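Adenosyl-chloride synthase (PDB 2ZBV) binds adenosine and probably cleaves S-adenosyl-L-methionine, attacking its adenosyl group with hydroxide or a halide ion. Local coordinates at the interface of chains A and B. Numbering follows the deposited sequence. Chains: chain A/B, Uncharacterized conserved protein.

The contacts form one band between chains A and B, with C-alpha centres about 11 Å apart for contacts 1 and 3, 17 Å for contacts 2 and 3, and 27 Å for contacts 1 and 2. Contacts 1 and 3 share helix 14-25 of chain A. Contact 3 leads towards contact 2 through A:Arg129 in helix 127-140, close in sequence to A:Thr125, and through B:Ser234, just past strand 228-232. Contact 2 includes adenosine-pocket residues, so the joint between subunits probably also shapes the active site. Three copies make up the deposited assembly, consistent with a trimer in which each subunit contributes to a neighbour's site.

Contact 1: the interface of chains A and B. Residues chain A 23, 27; chain B 30, 32.
The carboxylate oxygen OE1 of B:Glu30 is gripped from chain A by the ammonium group NZ of A:Lys23, 3.0 Å away, in a hydrogen bond that is also a salt bridge. This is a charged link in the subunit interface of a SAM hydrolase/halogenase family protein. A water bonded to OE1 at 2.7 Å also bonds to the backbone oxygen O of A:Pro27 at 2.8 Å, tying the same carboxylate to the turn that follows helix 14-25. The ammonium group does not lie in the carboxylate plane but approaches OE1 from above it, 44° out. The lysine chain also passes across the glutamate head, with CE of A:Lys23 3.4 Å from CD of B:Glu30. The lysine bends early (chi2 -69°) and then runs extended, which carries its charge from the helix out to the partner. Lysine suits the place because its long, flexible chain reaches from the helix to the partner, and CE, next to the charged nitrogen, can lie close to the carboxylate. Glutamate answers from just before strand 31-35, its own chain bent at chi2 (60°) to turn the carboxylate towards the lysine. Beside the pair, the methyl CD1 of B:Ile32 lies 4.2 Å from CG of A:Lys23, a light apolar contact at the base of the lysine chain.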
loop_
_atom_site.group_PDB
_atom_site.type_symbol
_atom_site.label_atom_id
_atom_site.label_comp_id
_atom_site.label_asym_id
_atom_site.label_seq_id
_atom_site.Cartn_x
_atom_site.Cartn_y
_atom_site.Cartn_z
ATOM N N LYS A 23 12.915 -6.331 11.541
ATOM C CA LYS A 23 12.236 -7.047 12.619
ATOM C C LYS A 23 13.026 -8.233 13.168
ATOM O O LYS A 23 12.769 -8.694 14.283
ATOM C CB LYS A 23 10.867 -7.531 12.141
ATOM C CG LYS A 23 9.845 -6.423 11.954
ATOM C CD LYS A 23 9.430 -5.837 13.297
ATOM C CE LYS A 23 8.240 -4.903 13.153
ATOM N NZ LYS A 23 7.722 -4.488 14.486
ATOM N N PRO A 27 12.688 -7.120 17.061
ATOM C CA PRO A 27 11.282 -7.520 16.960
ATOM C C PRO A 27 10.332 -6.440 17.456
ATOM O O PRO A 27 9.143 -6.454 17.137
ATOM C CB PRO A 27 11.218 -8.780 17.823
ATOM C CG PRO A 27 12.607 -9.343 17.708
ATOM C CD PRO A 27 13.463 -8.105 17.838
ATOM N N GLU B 30 3.028 -10.548 14.400
ATOM C CA GLU B 30 3.817 -9.631 13.579
ATOM C C GLU B 30 3.562 -9.988 12.114
ATOM O O GLU B 30 4.084 -10.980 11.610
ATOM C CB GLU B 30 5.309 -9.787 13.900
ATOM C CG GLU B 30 6.231 -8.912 13.061
ATOM C CD GLU B 30 5.951 -7.429 13.228
ATOM O OE1 GLU B 30 6.061 -6.924 14.366
ATOM O OE2 GLU B 30 5.622 -6.770 12.216
ATOM N N ILE B 32 3.995 -9.255 8.193
ATOM C CA ILE B 32 4.786 -8.559 7.191
ATOM C C ILE B 32 4.253 -8.889 5.804
ATOM O O ILE B 32 4.251 -10.044 5.381
ATOM C CB ILE B 32 6.279 -8.949 7.258
ATOM C CG1 ILE B 32 6.830 -8.622 8.649
ATOM C CG2 ILE B 32 7.072 -8.182 6.183
ATOM C CD1 ILE B 32 8.320 -8.772 8.769
HETATM O O HOH W 1 7.842 -8.481 15.709
#

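Contact 2: the interface of chains A and B. Residues chain A 71-72, 124-125; chain B 218-219, 231-232.
The aliphatic chain of B:Lys218 lies over one face of the A:Phe124 ring, joining N- and C-terminal SAM hydroxide adenosyltransferase domains of neighbouring subunits. Its CB sits 3.9 Å from the ring centroid, displaced towards the rim in a CH-pi contact. From there the lysine runs extended across the ring: CG comes near CE2, and CD lies 3.8 Å from CZ of A:Phe124. A lysine suits this place because its methylenes can cover an aromatic face while the ammonium group is carried past the ring. The phenyl group offers a broad flat surface, and at its rim CD2 meets CG of B:Pro232 at 4.1 Å.

A:Thr125, itself an adenosine-binding residue, approaches B:His231 from the opposite direction. Its hydroxyl OG1 stands at the edge of the imidazole, in the ring plane and 3.5 Å from CE1 of B:His231. With OG1 between the backbone N and the carbonyl carbon (chi1 60°), the methyl CG2 is placed near the neighbouring ring nitrogen, 3.6 Å from ND1 of B:His231. The branched threonine thus touches the ring with both arms, which is likely to steady this adenosine-binding residue.

Farther along, the small methyl CB of B:Ala219 fits against the backbone of the A:Val71-A:Gly72 segment, 3.8 Å from CA of A:Gly72. The glycine has a positive phi (88°), a conformation it adopts readily, and presents no side chain to the alanine.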
loop_
_atom_site.group_PDB
_atom_site.type_symbol
_atom_site.label_atom_id
_atom_site.label_comp_id
_atom_site.label_asym_id
_atom_site.label_seq_id
_atom_site.Cartn_x
_atom_site.Cartn_y
_atom_site.Cartn_z
ATOM N N VAL A 71 23.189 2.715 -6.433
ATOM C CA VAL A 71 23.477 1.588 -5.568
ATOM C C VAL A 71 24.606 0.747 -6.180
ATOM O O VAL A 71 24.602 0.457 -7.377
ATOM C CB VAL A 71 22.208 0.713 -5.365
ATOM C CG1 VAL A 71 21.778 0.085 -6.701
ATOM C CG2 VAL A 71 22.464 -0.355 -4.312
ATOM N N GLY A 72 25.591 0.387 -5.362
ATOM C CA GLY A 72 26.689 -0.427 -5.857
ATOM C C GLY A 72 27.863 0.321 -6.468
ATOM O O GLY A 72 28.855 -0.301 -6.840
ATOM N N PHE A 124 25.064 -6.404 -4.739
ATOM C CA PHE A 124 25.553 -5.210 -5.415
ATOM C C PHE A 124 24.470 -4.171 -5.649
ATOM O O PHE A 124 24.758 -2.980 -5.687
ATOM C CB PHE A 124 26.163 -5.559 -6.777
ATOM C CG PHE A 124 27.285 -6.549 -6.708
ATOM C CD1 PHE A 124 28.379 -6.324 -5.879
ATOM C CD2 PHE A 124 27.254 -7.703 -7.485
ATOM C CE1 PHE A 124 29.430 -7.238 -5.824
ATOM C CE2 PHE A 124 28.298 -8.627 -7.441
ATOM C CZ PHE A 124 29.389 -8.396 -6.610
ATOM N N THR A 125 23.227 -4.613 -5.802
ATOM C CA THR A 125 22.157 -3.675 -6.106
ATOM C C THR A 125 20.995 -3.535 -5.117
ATOM O O THR A 125 19.957 -2.977 -5.467
ATOM C CB THR A 125 21.582 -3.978 -7.510
ATOM O OG1 THR A 125 21.068 -5.314 -7.544
ATOM C CG2 THR A 125 22.681 -3.852 -8.572
ATOM N N LYS B 218 27.966 -5.157 -12.178
ATOM C CA LYS B 218 27.608 -5.371 -10.786
ATOM C C LYS B 218 26.574 -4.333 -10.356
ATOM O O LYS B 218 25.619 -4.662 -9.664
ATOM C CB LYS B 218 28.857 -5.282 -9.901
ATOM C CG LYS B 218 29.902 -6.348 -10.212
ATOM C CD LYS B 218 31.092 -6.257 -9.274
ATOM C CE LYS B 218 32.081 -7.384 -9.528
ATOM N NZ LYS B 218 33.113 -7.464 -8.450
ATOM N N ALA B 219 26.758 -3.089 -10.793
ATOM C CA ALA B 219 25.838 -2.005 -10.444
ATOM C C ALA B 219 25.193 -1.372 -11.680
ATOM O O ALA B 219 25.814 -1.285 -12.738
ATOM C CB ALA B 219 26.582 -0.934 -9.648
ATOM N N HIS B 231 23.007 -8.635 -14.704
ATOM C CA HIS B 231 23.632 -8.729 -13.388
ATOM C C HIS B 231 22.828 -9.636 -12.460
ATOM O O HIS B 231 21.725 -10.061 -12.794
ATOM C CB HIS B 231 23.702 -7.332 -12.763
ATOM C CG HIS B 231 22.364 -6.804 -12.349
ATOM N ND1 HIS B 231 22.079 -6.441 -11.050
ATOM C CD2 HIS B 231 21.210 -6.659 -13.041
ATOM C CE1 HIS B 231 20.805 -6.102 -10.959
ATOM N NE2 HIS B 231 20.254 -6.227 -12.153
ATOM N N PRO B 232 23.374 -9.941 -11.276
ATOM C CA PRO B 232 22.634 -10.800 -10.352
ATOM C C PRO B 232 21.710 -9.926 -9.509
ATOM O O PRO B 232 22.146 -8.900 -8.984
ATOM C CB PRO B 232 23.739 -11.430 -9.520
ATOM C CG PRO B 232 24.717 -10.294 -9.385
ATOM C CD PRO B 232 24.743 -9.688 -10.786
#

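Contact 3: the interface of chains A and B. Residues chain A 17, 20, 24, 118, 129; chain B 55-57, 234.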
loop_
_atom_site.group_PDB
_atom_site.type_symbol
_atom_site.label_atom_id
_atom_site.label_comp_id
_atom_site.label_asym_id
_atom_site.label_seq_id
_atom_site.Cartn_x
_atom_site.Cartn_y
_atom_site.Cartn_z
ATOM N N VAL A 17 10.834 -7.609 2.473
ATOM C CA VAL A 17 12.072 -8.255 2.922
ATOM C C VAL A 17 12.916 -7.327 3.783
ATOM O O VAL A 17 13.584 -7.780 4.702
ATOM C CB VAL A 17 12.928 -8.792 1.737
ATOM C CG1 VAL A 17 12.178 -9.900 1.026
ATOM C CG2 VAL A 17 13.258 -7.683 0.765
ATOM N N ALA A 20 11.438 -7.400 7.133
ATOM C CA ALA A 20 11.772 -8.663 7.781
ATOM C C ALA A 20 13.161 -8.549 8.399
ATOM O O ALA A 20 13.380 -8.986 9.526
ATOM C CB ALA A 20 11.734 -9.802 6.773
ATOM N N ARG A 24 13.967 -8.737 12.375
ATOM C CA ARG A 24 14.798 -9.855 12.810
ATOM C C ARG A 24 15.800 -9.279 13.796
ATOM O O ARG A 24 16.123 -9.902 14.807
ATOM C CB ARG A 24 15.530 -10.493 11.619
ATOM C CG ARG A 24 14.602 -11.192 10.632
ATOM C CD ARG A 24 15.329 -11.712 9.388
ATOM N NE ARG A 24 16.195 -12.848 9.698
ATOM C CZ ARG A 24 16.779 -13.624 8.787
ATOM N NH1 ARG A 24 16.594 -13.395 7.491
ATOM N NH2 ARG A 24 17.548 -14.634 9.174
ATOM N N TYR A 118 23.449 -6.749 7.257
ATOM C CA TYR A 118 22.585 -7.922 7.316
ATOM C C TYR A 118 23.376 -9.115 6.781
ATOM O O TYR A 118 23.183 -10.247 7.216
ATOM C CB TYR A 118 21.316 -7.668 6.485
ATOM C CG TYR A 118 20.519 -8.890 6.066
ATOM C CD1 TYR A 118 20.037 -9.803 7.004
ATOM C CD2 TYR A 118 20.213 -9.106 4.719
ATOM C CE1 TYR A 118 19.262 -10.911 6.603
ATOM C CE2 TYR A 118 19.451 -10.196 4.310
ATOM C CZ TYR A 118 18.976 -11.095 5.253
ATOM O OH TYR A 118 18.209 -12.160 4.834
ATOM N N ARG A 129 18.409 -3.347 1.649
ATOM C CA ARG A 129 18.165 -4.499 2.527
ATOM C C ARG A 129 19.402 -4.934 3.317
ATOM O O ARG A 129 19.313 -5.258 4.505
ATOM C CB ARG A 129 17.696 -5.712 1.705
ATOM C CG ARG A 129 17.615 -7.024 2.503
ATOM C CD ARG A 129 17.535 -8.255 1.590
ATOM N NE ARG A 129 18.781 -8.467 0.850
ATOM C CZ ARG A 129 18.905 -9.257 -0.214
ATOM N NH1 ARG A 129 17.857 -9.929 -0.681
ATOM N NH2 ARG A 129 20.082 -9.366 -0.822
ATOM N N LEU B 55 13.589 -16.193 1.161
ATOM C CA LEU B 55 15.027 -16.293 1.385
ATOM C C LEU B 55 15.507 -15.292 2.437
ATOM O O LEU B 55 16.544 -15.495 3.062
ATOM C CB LEU B 55 15.789 -16.052 0.073
ATOM C CG LEU B 55 15.760 -17.166 -0.981
ATOM C CD1 LEU B 55 16.244 -16.617 -2.313
ATOM C CD2 LEU B 55 16.645 -18.348 -0.526
ATOM N N ASP B 56 14.754 -14.215 2.636
ATOM C CA ASP B 56 15.156 -13.209 3.607
ATOM C C ASP B 56 14.364 -13.234 4.914
ATOM O O ASP B 56 14.542 -12.375 5.774
ATOM C CB ASP B 56 15.103 -11.815 2.980
ATOM C CG ASP B 56 16.194 -11.605 1.938
ATOM O OD1 ASP B 56 17.371 -11.900 2.237
ATOM O OD2 ASP B 56 15.878 -11.137 0.827
ATOM N N PHE B 57 13.489 -14.221 5.048
ATOM C CA PHE B 57 12.704 -14.390 6.263
ATOM C C PHE B 57 13.409 -15.475 7.070
ATOM O O PHE B 57 13.983 -16.404 6.507
ATOM C CB PHE B 57 11.281 -14.832 5.922
ATOM C CG PHE B 57 10.346 -13.696 5.630
ATOM C CD1 PHE B 57 9.481 -13.221 6.615
ATOM C CD2 PHE B 57 10.310 -13.112 4.371
ATOM C CE1 PHE B 57 8.591 -12.183 6.349
ATOM C CE2 PHE B 57 9.422 -12.068 4.091
ATOM C CZ PHE B 57 8.559 -11.605 5.087
ATOM N N SER B 234 19.036 -9.223 -6.212
ATOM C CA SER B 234 19.174 -9.458 -4.775
ATOM C C SER B 234 18.833 -10.857 -4.276
ATOM O O SER B 234 18.952 -11.135 -3.080
ATOM C CB SER B 234 18.341 -8.441 -4.002
ATOM O OG SER B 234 16.965 -8.628 -4.258
#
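The methyl CB of A:Ala20, on helix 14-25, sits over the centre of the B:Phe57 ring, 3.9 Å from its centroid, in a CH-pi contact of this subunit interface. Alanine suits the spot because a short side chain lets the helix come close to the flat ring. One helical turn back, CB of A:Val17 packs 3.9 Å from CB of B:Asp56, shielding one flank of the aspartate. Outward from here, chain A surrounds B:Asp56 with donors. A:Arg24 bends at chi3 (70°) to bring NH1 2.9 Å from the aspartate's backbone oxygen O, meeting it from well above the carbonyl plane. The phenol OH of A:Tyr118 bonds to OD1 of B:Asp56 at 2.7 Å on the anti side, with OD1 at the edge of the tyrosine ring. On the syn side of the other oxygen, NH1 of A:Arg129 makes a salt bridge to OD2 of B:Asp56 at 2.8 Å, the guanidinium and carboxylate planes turned 62° apart. Replacing A:Arg129 with a leucine would probably leave OD2 without its charged mate and B:Ser234 O without the pair of guanidinium N-H donors that grips it. That backbone oxygen lies in the guanidinium plane, 2.9 Å from NH1 and 3.1 Å from NH2 of A:Arg129, with NH2 on a lone pair of B:Ser234 O.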